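Local coordinates for protein cysteine desulfurase (Stenotrophomonas maltophilia, PDB 6WCI) that probably removes sulfur from L-cysteine with the help of pyridoxal 5'-phosphate, leaving L-alanine and passing the sulfur to a carrier, at residues V354-I359 with T397-L402; N195-V200 with R343-A348; P105-L110 with A255-R260. One frame throughout, in Å; residues are numbered along the deposited sequence.

Contact 1. Residues V354-I359 with T397-L402; sequences VVSFLI and TCRASL
Phe357 lays its ring against Cys398, the residue paired with it on the neighbouring antiparallel strand. Cys398 CB sits over one face, offset toward the rim and 3.7 Å from Phe357 CZ, in a CH-pi contact. The sulfur lies farther out: Cys398 SG is 4.6 Å from the ring centroid and oblique to it, a sulfur-aromatic contact. Phe357 CG stands between its own backbone N and carbonyl carbon (chi1 65°), which starts the side chain toward the neighbouring strand; the turn of the ring then sets Phe357 CD1 3.2 Å from Cys398 O. A flat ring beside a small, polarisable thiol suits this buried face, which Val355 and Ala400 share.

Four backbone bonds hold the register. Phe357 N gives its hydrogen to Cys398 O at 2.8 Å and Cys398 N returns one to Phe357 O; Val355 and Ala400 exchange a second pair.

On the other face Val354, Ser356, Arg399 and Ser401 line up. Arg399 CG, anti to its backbone N (chi1 -174°), passes 3.4 Å from Ser356 OG, and Arg399 CD meets Val354 CG1 at 3.9 Å as the two side chains cross. Their polar ends are tied farther off, both to carbonyls of the loop 195-200: Ser356 OG is hydrogen-bonded to Val196 O, and Arg399 NH1 to Asn195 O. The long arginine can thus pack its methylenes here while its charged head reaches one carbonyl of that loop, and the short serine meets the next.

Helix 318-336 covers the Val355 and Ala400 face through Leu329 and Phe332. Within the mixed sheet, strand 354-359 is flanked on its other edge by strand 342-345, and strand 397-401 by strand 376-381.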
loop_
_atom_site.group_PDB
_atom_site.type_symbol
_atom_site.label_atom_id
_atom_site.label_comp_id
_atom_site.label_asym_id
_atom_site.label_seq_id
_atom_site.Cartn_x
_atom_site.Cartn_y
_atom_site.Cartn_z
ATOM N N VAL B 354 5.720 -12.855 -23.571
ATOM C CA VAL B 354 4.970 -13.738 -22.683
ATOM C C VAL B 354 4.424 -14.885 -23.521
ATOM O O VAL B 354 3.783 -14.650 -24.550
ATOM C CB VAL B 354 3.836 -12.980 -21.962
ATOM C CG1 VAL B 354 2.963 -13.934 -21.159
ATOM C CG2 VAL B 354 4.416 -11.887 -21.074
ATOM N N VAL B 355 4.681 -16.118 -23.093
ATOM C CA VAL B 355 4.272 -17.306 -23.840
ATOM C C VAL B 355 3.549 -18.249 -22.888
ATOM O O VAL B 355 4.173 -18.835 -21.996
ATOM C CB VAL B 355 5.463 -18.017 -24.497
ATOM C CG1 VAL B 355 4.994 -19.293 -25.162
ATOM C CG2 VAL B 355 6.168 -17.098 -25.491
ATOM N N SER B 356 2.240 -18.400 -23.073
ATOM C CA SER B 356 1.468 -19.418 -22.377
ATOM C C SER B 356 1.270 -20.593 -23.330
ATOM O O SER B 356 0.906 -20.390 -24.491
ATOM C CB SER B 356 0.115 -18.868 -21.918
ATOM O OG SER B 356 0.260 -17.886 -20.897
ATOM N N PHE B 357 1.509 -21.812 -22.849
ATOM C CA PHE B 357 1.497 -22.965 -23.744
ATOM C C PHE B 357 1.008 -24.209 -23.018
ATOM O O PHE B 357 1.015 -24.286 -21.785
ATOM C CB PHE B 357 2.884 -23.232 -24.350
ATOM C CG PHE B 357 3.923 -23.638 -23.334
ATOM C CD1 PHE B 357 4.641 -22.682 -22.639
ATOM C CD2 PHE B 357 4.182 -24.976 -23.078
ATOM C CE1 PHE B 357 5.596 -23.050 -21.704
ATOM C CE2 PHE B 357 5.130 -25.348 -22.142
ATOM C CZ PHE B 357 5.839 -24.385 -21.456
ATOM N N LEU B 358 0.581 -25.185 -23.816
ATOM C CA LEU B 358 0.211 -26.508 -23.346
ATOM C C LEU B 358 0.966 -27.541 -24.168
ATOM O O LEU B 358 1.451 -27.253 -25.265
ATOM C CB LEU B 358 -1.299 -26.759 -23.463
ATOM C CG LEU B 358 -2.235 -26.112 -22.443
ATOM C CD1 LEU B 358 -3.653 -26.556 -22.720
ATOM C CD2 LEU B 358 -1.825 -26.502 -21.038
ATOM N N ILE B 359 1.064 -28.753 -23.631
ATOM C CA ILE B 359 1.651 -29.877 -24.354
ATOM C C ILE B 359 0.754 -31.095 -24.169
ATOM O O ILE B 359 0.261 -31.351 -23.065
ATOM C CB ILE B 359 3.095 -30.171 -23.885
ATOM C CG1 ILE B 359 3.976 -28.928 -24.058
ATOM C CG2 ILE B 359 3.684 -31.327 -24.667
ATOM C CD1 ILE B 359 5.344 -29.036 -23.435
ATOM N N THR B 397 -2.522 -23.352 -18.131
ATOM C CA THR B 397 -1.434 -23.284 -19.091
ATOM C C THR B 397 -0.132 -23.156 -18.320
ATOM O O THR B 397 -0.119 -22.807 -17.136
ATOM C CB THR B 397 -1.553 -22.096 -20.060
ATOM O OG1 THR B 397 -1.394 -20.868 -19.335
ATOM C CG2 THR B 397 -2.896 -22.100 -20.784
ATOM N N CYS B 398 0.966 -23.448 -19.001
ATOM C CA CYS B 398 2.292 -23.167 -18.478
ATOM C C CYS B 398 2.782 -21.878 -19.119
ATOM O O CYS B 398 2.675 -21.709 -20.336
ATOM C CB CYS B 398 3.258 -24.314 -18.757
ATOM S SG CYS B 398 4.772 -24.212 -17.776
ATOM N N ARG B 399 3.285 -20.957 -18.304
ATOM C CA ARG B 399 3.596 -19.624 -18.794
ATOM C C ARG B 399 5.045 -19.296 -18.509
ATOM O O ARG B 399 5.457 -19.239 -17.345
ATOM C CB ARG B 399 2.685 -18.569 -18.176
ATOM C CG ARG B 399 2.891 -17.197 -18.787
ATOM C CD ARG B 399 2.161 -16.112 -17.998
ATOM N NE ARG B 399 2.657 -16.018 -16.626
ATOM C CZ ARG B 399 2.163 -15.192 -15.706
ATOM N NH1 ARG B 399 1.164 -14.380 -16.018
ATOM N NH2 ARG B 399 2.672 -15.171 -14.480
ATOM N N ALA B 400 5.807 -19.077 -19.571
ATOM C CA ALA B 400 7.147 -18.524 -19.473
ATOM C C ALA B 400 7.075 -17.070 -19.903
ATOM O O ALA B 400 6.485 -16.758 -20.941
ATOM C CB ALA B 400 8.134 -19.298 -20.347
ATOM N N SER B 401 7.626 -16.178 -19.087
ATOM C CA SER B 401 7.570 -14.752 -19.371
ATOM C C SER B 401 8.960 -14.168 -19.194
ATOM O O SER B 401 9.520 -14.197 -18.093
ATOM C CB SER B 401 6.540 -14.044 -18.483
ATOM O OG SER B 401 6.497 -14.596 -17.177
ATOM N N LEU B 402 9.502 -13.636 -20.277
ATOM C CA LEU B 402 10.893 -13.232 -20.358
ATOM C C LEU B 402 11.033 -11.741 -20.078
ATOM O O LEU B 402 10.114 -10.955 -20.326
ATOM C CB LEU B 402 11.446 -13.557 -21.745
ATOM C CG LEU B 402 11.260 -15.015 -22.189
ATOM C CD1 LEU B 402 11.717 -15.235 -23.641
ATOM C CD2 LEU B 402 11.997 -15.949 -21.247
#

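Contact 2. Residues N195-V200 with R343-A348; sequences NVLGTV and RIIGEA
Leu197 and Gly346 bring the two backbones to 4.3 Å between their CA atoms, where the loop of 195-200 runs beside the end of strand 342-345, the touching parts being 18° apart in direction. Gly346 suits this spot doubly: its backbone angles (phi 118°) would press a CB against the preceding carbonyl, and that CB would also strike Leu197 O. Water 1 lies between the chains, within hydrogen-bonding reach of Ile345 O at 3.0 Å and of Leu197 O at 3.2 Å.

Among the side chains, Leu197 CD2 reaches Ile345 CG2 at 3.8 Å and lies 3.6 Å from Ile345 O, so one branch of the leucine covers both a methyl and a carbonyl. Farther along, the methyl of Ala348 points toward Thr199, with its CB 3.4 Å from Thr199 OG1 and 3.8 Å from Thr199 CG2. With OG1 beside its backbone N (chi1 -64°) and CG2 anti to it, the threonine sets both branches against that methyl, while its hydroxyl bonds to Gly170 O.

Lys351 NZ supplies a charged partner to Gly346 O and, weakly, to Leu197 O. Helix 386-392 packs on the apolar side chains, Leu388 against Leu197 and Phe392 against Ile345, while strand 354-359 pairs with strand 342-345.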
loop_
_atom_site.group_PDB
_atom_site.type_symbol
_atom_site.label_atom_id
_atom_site.label_comp_id
_atom_site.label_asym_id
_atom_site.label_seq_id
_atom_site.Cartn_x
_atom_site.Cartn_y
_atom_site.Cartn_z
ATOM N N ASN B 195 -1.514 -10.458 -19.700
ATOM C CA ASN B 195 -0.552 -11.191 -18.886
ATOM C C ASN B 195 -0.511 -12.679 -19.207
ATOM O O ASN B 195 0.393 -13.371 -18.728
ATOM C CB ASN B 195 -0.867 -11.024 -17.399
ATOM C CG ASN B 195 -2.151 -11.714 -17.007
ATOM O OD1 ASN B 195 -3.205 -11.461 -17.596
ATOM N ND2 ASN B 195 -2.067 -12.615 -16.034
ATOM N N VAL B 196 -1.477 -13.188 -19.966
ATOM C CA VAL B 196 -1.532 -14.592 -20.360
ATOM C C VAL B 196 -1.150 -14.766 -21.824
ATOM O O VAL B 196 -0.293 -15.585 -22.165
ATOM C CB VAL B 196 -2.936 -15.180 -20.083
ATOM C CG1 VAL B 196 -3.072 -16.566 -20.681
ATOM C CG2 VAL B 196 -3.222 -15.196 -18.588
ATOM N N LEU B 197 -1.795 -14.007 -22.707
ATOM C CA LEU B 197 -1.572 -14.117 -24.142
ATOM C C LEU B 197 -0.346 -13.350 -24.613
ATOM O O LEU B 197 0.223 -13.696 -25.649
ATOM C CB LEU B 197 -2.805 -13.601 -24.886
ATOM C CG LEU B 197 -4.124 -14.217 -24.431
ATOM C CD1 LEU B 197 -5.315 -13.364 -24.873
ATOM C CD2 LEU B 197 -4.249 -15.639 -24.961
ATOM N N GLY B 198 0.064 -12.314 -23.883
ATOM C CA GLY B 198 1.074 -11.400 -24.362
ATOM C C GLY B 198 0.591 -10.393 -25.383
ATOM O O GLY B 198 1.355 -9.481 -25.729
ATOM N N THR B 199 -0.650 -10.517 -25.858
ATOM C CA THR B 199 -1.161 -9.669 -26.925
ATOM C C THR B 199 -1.000 -8.195 -26.578
ATOM O O THR B 199 -1.233 -7.778 -25.443
ATOM C CB THR B 199 -2.643 -9.983 -27.183
ATOM O OG1 THR B 199 -2.785 -11.327 -27.668
ATOM C CG2 THR B 199 -3.225 -9.028 -28.204
ATOM N N VAL B 200 -0.561 -7.411 -27.555
ATOM C CA VAL B 200 -0.545 -5.960 -27.450
ATOM C C VAL B 200 -1.780 -5.433 -28.167
ATOM O O VAL B 200 -1.936 -5.634 -29.377
ATOM C CB VAL B 200 0.737 -5.363 -28.050
ATOM C CG1 VAL B 200 0.675 -3.842 -27.982
ATOM C CG2 VAL B 200 1.988 -5.907 -27.327
ATOM N N ARG B 343 1.297 -26.426 -28.017
ATOM C CA ARG B 343 0.291 -25.470 -28.454
ATOM C C ARG B 343 0.502 -24.168 -27.694
ATOM O O ARG B 343 0.508 -24.165 -26.461
ATOM C CB ARG B 343 -1.106 -26.042 -28.214
ATOM C CG ARG B 343 -2.216 -25.042 -28.034
ATOM C CD ARG B 343 -3.521 -25.715 -28.408
ATOM N NE ARG B 343 -4.740 -24.996 -28.047
ATOM C CZ ARG B 343 -5.073 -23.784 -28.477
ATOM N NH1 ARG B 343 -4.252 -23.087 -29.255
ATOM N NH2 ARG B 343 -6.229 -23.257 -28.107
ATOM N N ILE B 344 0.707 -23.079 -28.429
ATOM C CA ILE B 344 0.884 -21.755 -27.845
ATOM C C ILE B 344 -0.465 -21.051 -27.845
ATOM O O ILE B 344 -1.101 -20.905 -28.893
ATOM C CB ILE B 344 1.929 -20.938 -28.618
ATOM C CG1 ILE B 344 3.326 -21.538 -28.428
ATOM C CG2 ILE B 344 1.898 -19.484 -28.176
ATOM C CD1 ILE B 344 4.385 -20.978 -29.372
ATOM N N ILE B 345 -0.902 -20.607 -26.675
ATOM C CA ILE B 345 -2.177 -19.919 -26.528
ATOM C C ILE B 345 -1.874 -18.426 -26.515
ATOM O O ILE B 345 -1.457 -17.863 -25.497
ATOM C CB ILE B 345 -2.925 -20.386 -25.280
ATOM C CG1 ILE B 345 -3.420 -21.815 -25.506
ATOM C CG2 ILE B 345 -4.100 -19.465 -24.974
ATOM C CD1 ILE B 345 -3.765 -22.551 -24.247
ATOM N N GLY B 346 -2.073 -17.784 -27.663
ATOM C CA GLY B 346 -1.775 -16.374 -27.807
ATOM C C GLY B 346 -0.698 -16.142 -28.844
ATOM O O GLY B 346 0.500 -16.122 -28.523
ATOM N N GLU B 347 -1.115 -15.981 -30.098
ATOM C CA GLU B 347 -0.210 -15.748 -31.215
ATOM C C GLU B 347 -0.688 -14.558 -32.024
ATOM O O GLU B 347 -0.778 -14.597 -33.254
ATOM C CB GLU B 347 -0.082 -16.982 -32.113
ATOM C CG GLU B 347 -0.436 -18.301 -31.441
ATOM C CD GLU B 347 -1.679 -18.951 -32.042
ATOM O OE1 GLU B 347 -2.131 -19.993 -31.516
ATOM O OE2 GLU B 347 -2.203 -18.426 -33.047
ATOM N N ALA B 348 -1.029 -13.482 -31.325
ATOM C CA ALA B 348 -1.454 -12.260 -31.978
ATOM C C ALA B 348 -0.296 -11.683 -32.788
ATOM O O ALA B 348 0.859 -12.037 -32.563
ATOM C CB ALA B 348 -1.941 -11.250 -30.939
HETATM O O HOH W 1 1.306 -16.633 -25.226
#

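Contact 3. Residues P105-L110 with A255-R260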
loop_
_atom_site.group_PDB
_atom_site.type_symbol
_atom_site.label_atom_id
_atom_site.label_comp_id
_atom_site.label_asym_id
_atom_site.label_seq_id
_atom_site.Cartn_x
_atom_site.Cartn_y
_atom_site.Cartn_z
ATOM N N PRO B 105 2.901 15.097 -13.621
ATOM C CA PRO B 105 2.844 14.456 -12.300
ATOM C C PRO B 105 1.616 14.855 -11.504
ATOM O O PRO B 105 1.147 14.074 -10.667
ATOM C CB PRO B 105 4.148 14.913 -11.635
ATOM C CG PRO B 105 4.554 16.148 -12.371
ATOM C CD PRO B 105 4.055 15.999 -13.768
ATOM N N SER B 106 1.064 16.042 -11.762
ATOM C CA SER B 106 -0.154 16.481 -11.088
ATOM C C SER B 106 -1.349 15.583 -11.389
ATOM O O SER B 106 -2.313 15.569 -10.616
ATOM C CB SER B 106 -0.472 17.922 -11.496
ATOM O OG SER B 106 -1.164 18.603 -10.471
ATOM N N ASP B 107 -1.318 14.848 -12.502
ATOM C CA ASP B 107 -2.397 13.953 -12.887
ATOM C C ASP B 107 -2.087 12.494 -12.591
ATOM O O ASP B 107 -2.771 11.606 -13.114
ATOM C CB ASP B 107 -2.715 14.109 -14.376
ATOM C CG ASP B 107 -3.000 15.548 -14.775
ATOM O OD1 ASP B 107 -3.392 16.358 -13.899
ATOM O OD2 ASP B 107 -2.835 15.865 -15.973
ATOM N N LEU B 108 -1.074 12.222 -11.777
ATOM C CA LEU B 108 -0.613 10.865 -11.512
ATOM C C LEU B 108 -0.816 10.562 -10.033
ATOM O O LEU B 108 -0.143 11.147 -9.171
ATOM C CB LEU B 108 0.852 10.709 -11.914
ATOM C CG LEU B 108 1.439 9.307 -11.981
ATOM C CD1 LEU B 108 0.730 8.472 -13.055
ATOM C CD2 LEU B 108 2.931 9.397 -12.253
ATOM N N VAL B 109 -1.732 9.649 -9.745
ATOM C CA VAL B 109 -2.045 9.247 -8.381
ATOM C C VAL B 109 -1.226 8.011 -8.041
ATOM O O VAL B 109 -1.288 7.006 -8.755
ATOM C CB VAL B 109 -3.550 8.969 -8.230
ATOM C CG1 VAL B 109 -3.877 8.557 -6.800
ATOM C CG2 VAL B 109 -4.370 10.197 -8.654
ATOM N N LEU B 110 -0.461 8.082 -6.949
ATOM C CA LEU B 110 0.372 6.972 -6.502
ATOM C C LEU B 110 -0.427 6.090 -5.546
ATOM O O LEU B 110 -1.108 6.602 -4.654
ATOM C CB LEU B 110 1.638 7.497 -5.816
ATOM C CG LEU B 110 2.488 8.492 -6.623
ATOM C CD1 LEU B 110 3.647 9.035 -5.818
ATOM C CD2 LEU B 110 3.010 7.832 -7.905
ATOM N N ALA B 255 0.435 3.117 -9.894
ATOM C CA ALA B 255 -0.076 4.462 -10.109
ATOM C C ALA B 255 -1.321 4.425 -10.974
ATOM O O ALA B 255 -1.529 3.496 -11.764
ATOM C CB ALA B 255 0.985 5.368 -10.740
ATOM N N LEU B 256 -2.145 5.462 -10.820
ATOM C CA LEU B 256 -3.278 5.713 -11.709
ATOM C C LEU B 256 -3.084 7.071 -12.370
ATOM O O LEU B 256 -2.984 8.087 -11.678
ATOM C CB LEU B 256 -4.606 5.684 -10.940
ATOM C CG LEU B 256 -5.851 6.060 -11.744
ATOM C CD1 LEU B 256 -6.216 4.946 -12.736
ATOM C CD2 LEU B 256 -7.067 6.433 -10.850
ATOM N N TRP B 257 -3.004 7.088 -13.693
ATOM C CA TRP B 257 -3.087 8.319 -14.463
ATOM C C TRP B 257 -4.527 8.530 -14.912
ATOM O O TRP B 257 -5.243 7.573 -15.211
ATOM C CB TRP B 257 -2.177 8.295 -15.704
ATOM C CG TRP B 257 -2.384 9.544 -16.541
ATOM C CD1 TRP B 257 -1.744 10.742 -16.391
ATOM C CD2 TRP B 257 -3.342 9.732 -17.600
ATOM N NE1 TRP B 257 -2.223 11.657 -17.303
ATOM C CE2 TRP B 257 -3.200 11.059 -18.059
ATOM C CE3 TRP B 257 -4.306 8.909 -18.202
ATOM C CZ2 TRP B 257 -3.985 11.583 -19.089
ATOM C CZ3 TRP B 257 -5.075 9.425 -19.231
ATOM C CH2 TRP B 257 -4.911 10.751 -19.667
ATOM N N ALA B 258 -4.943 9.793 -14.972
ATOM C CA ALA B 258 -6.285 10.120 -15.433
ATOM C C ALA B 258 -6.277 11.503 -16.057
ATOM O O ALA B 258 -5.451 12.350 -15.710
ATOM C CB ALA B 258 -7.311 10.078 -14.287
ATOM N N ARG B 259 -7.213 11.729 -16.976
ATOM C CA ARG B 259 -7.452 13.081 -17.447
ATOM C C ARG B 259 -7.792 13.986 -16.268
ATOM O O ARG B 259 -8.452 13.564 -15.315
ATOM C CB ARG B 259 -8.582 13.090 -18.473
ATOM C CG ARG B 259 -8.320 12.140 -19.633
ATOM C CD ARG B 259 -9.525 12.054 -20.513
ATOM N NE ARG B 259 -9.960 13.377 -20.932
ATOM C CZ ARG B 259 -9.553 13.969 -22.049
ATOM N NH1 ARG B 259 -8.691 13.349 -22.849
ATOM N NH2 ARG B 259 -10.008 15.177 -22.369
ATOM N N ARG B 260 -7.319 15.235 -16.335
ATOM C CA ARG B 260 -7.505 16.167 -15.225
ATOM C C ARG B 260 -8.983 16.403 -14.933
ATOM O O ARG B 260 -9.378 16.534 -13.765
ATOM C CB ARG B 260 -6.816 17.499 -15.532
ATOM C CG ARG B 260 -6.890 18.509 -14.380
ATOM C CD ARG B 260 -5.942 18.070 -13.295
ATOM N NE ARG B 260 -6.131 18.747 -12.019
ATOM C CZ ARG B 260 -5.428 18.446 -10.936
ATOM N NH1 ARG B 260 -4.504 17.489 -11.003
ATOM N NH2 ARG B 260 -5.645 19.087 -9.797
HETATM O O HOH W 2 -1.280 14.423 -17.750
HETATM O O HOH W 3 -4.981 15.274 -17.669
#
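Asp107 meets Trp257, Ala258 and Arg260 in turn along its length. Its CB lies 3.5 Å from Ala258 O and 3.8 Å from Trp257 NE1. From there CG, beside the backbone N (chi1 -54°), carries the carboxylate toward Arg260. Asp107 OD1 touches Arg260 CD at 3.1 Å and takes a weak, fairly straight bond from Arg260 NH1 at 3.3 Å, part of a salt bridge in which the two flat groups are turned 40° apart. Asp107 OD2 receives a hydrogen from each of two waters: water 2 accepts from Trp257 NE1 in the plane of the indole, and water 3 accepts weakly from Arg260 N.

Beyond the aspartate, strands 108-110 and 255-258 pair antiparallel. Leu256 N bonds to Val109 O at 2.7 Å, and Val109 N to Leu256 O. Leu108 CD1 fits between Ala255 CB and Trp257 CB, 3.9 Å from each; the small alanine and the branched leucine pack closely on this face.

Arg260 NH2 also bonds to Ala289 O, so the guanidinium is shared. Together the long salt bridge and the waters link the turn before strand 108-111 loosely to the start of helix 260-265, and the nearby positive charge probably stabilises the ionised Asp107.

Contacts 1 and 2 form one neighbourhood, their centres 9 Å apart, because strand 342-345 borders strand 354-359 in the same mixed sheet; the loop 195-200 reaches this sheet from the larger one. Contact 3 joins an outermost strand of that larger, seven-stranded sheet to its neighbour, on the far side of the chain's centre: its centre is about 33 Å from that of contact 1 and 29 Å from that of contact 2. Lys246, which carries the pyridoxal phosphate, follows strand 239-243, the neighbour of strand 254-258 in contact 3. Beside contacts 1 and 2, His383, next to the oxidised Cys384, bonds through its ring to Thr397 and through its backbone O to Asn195.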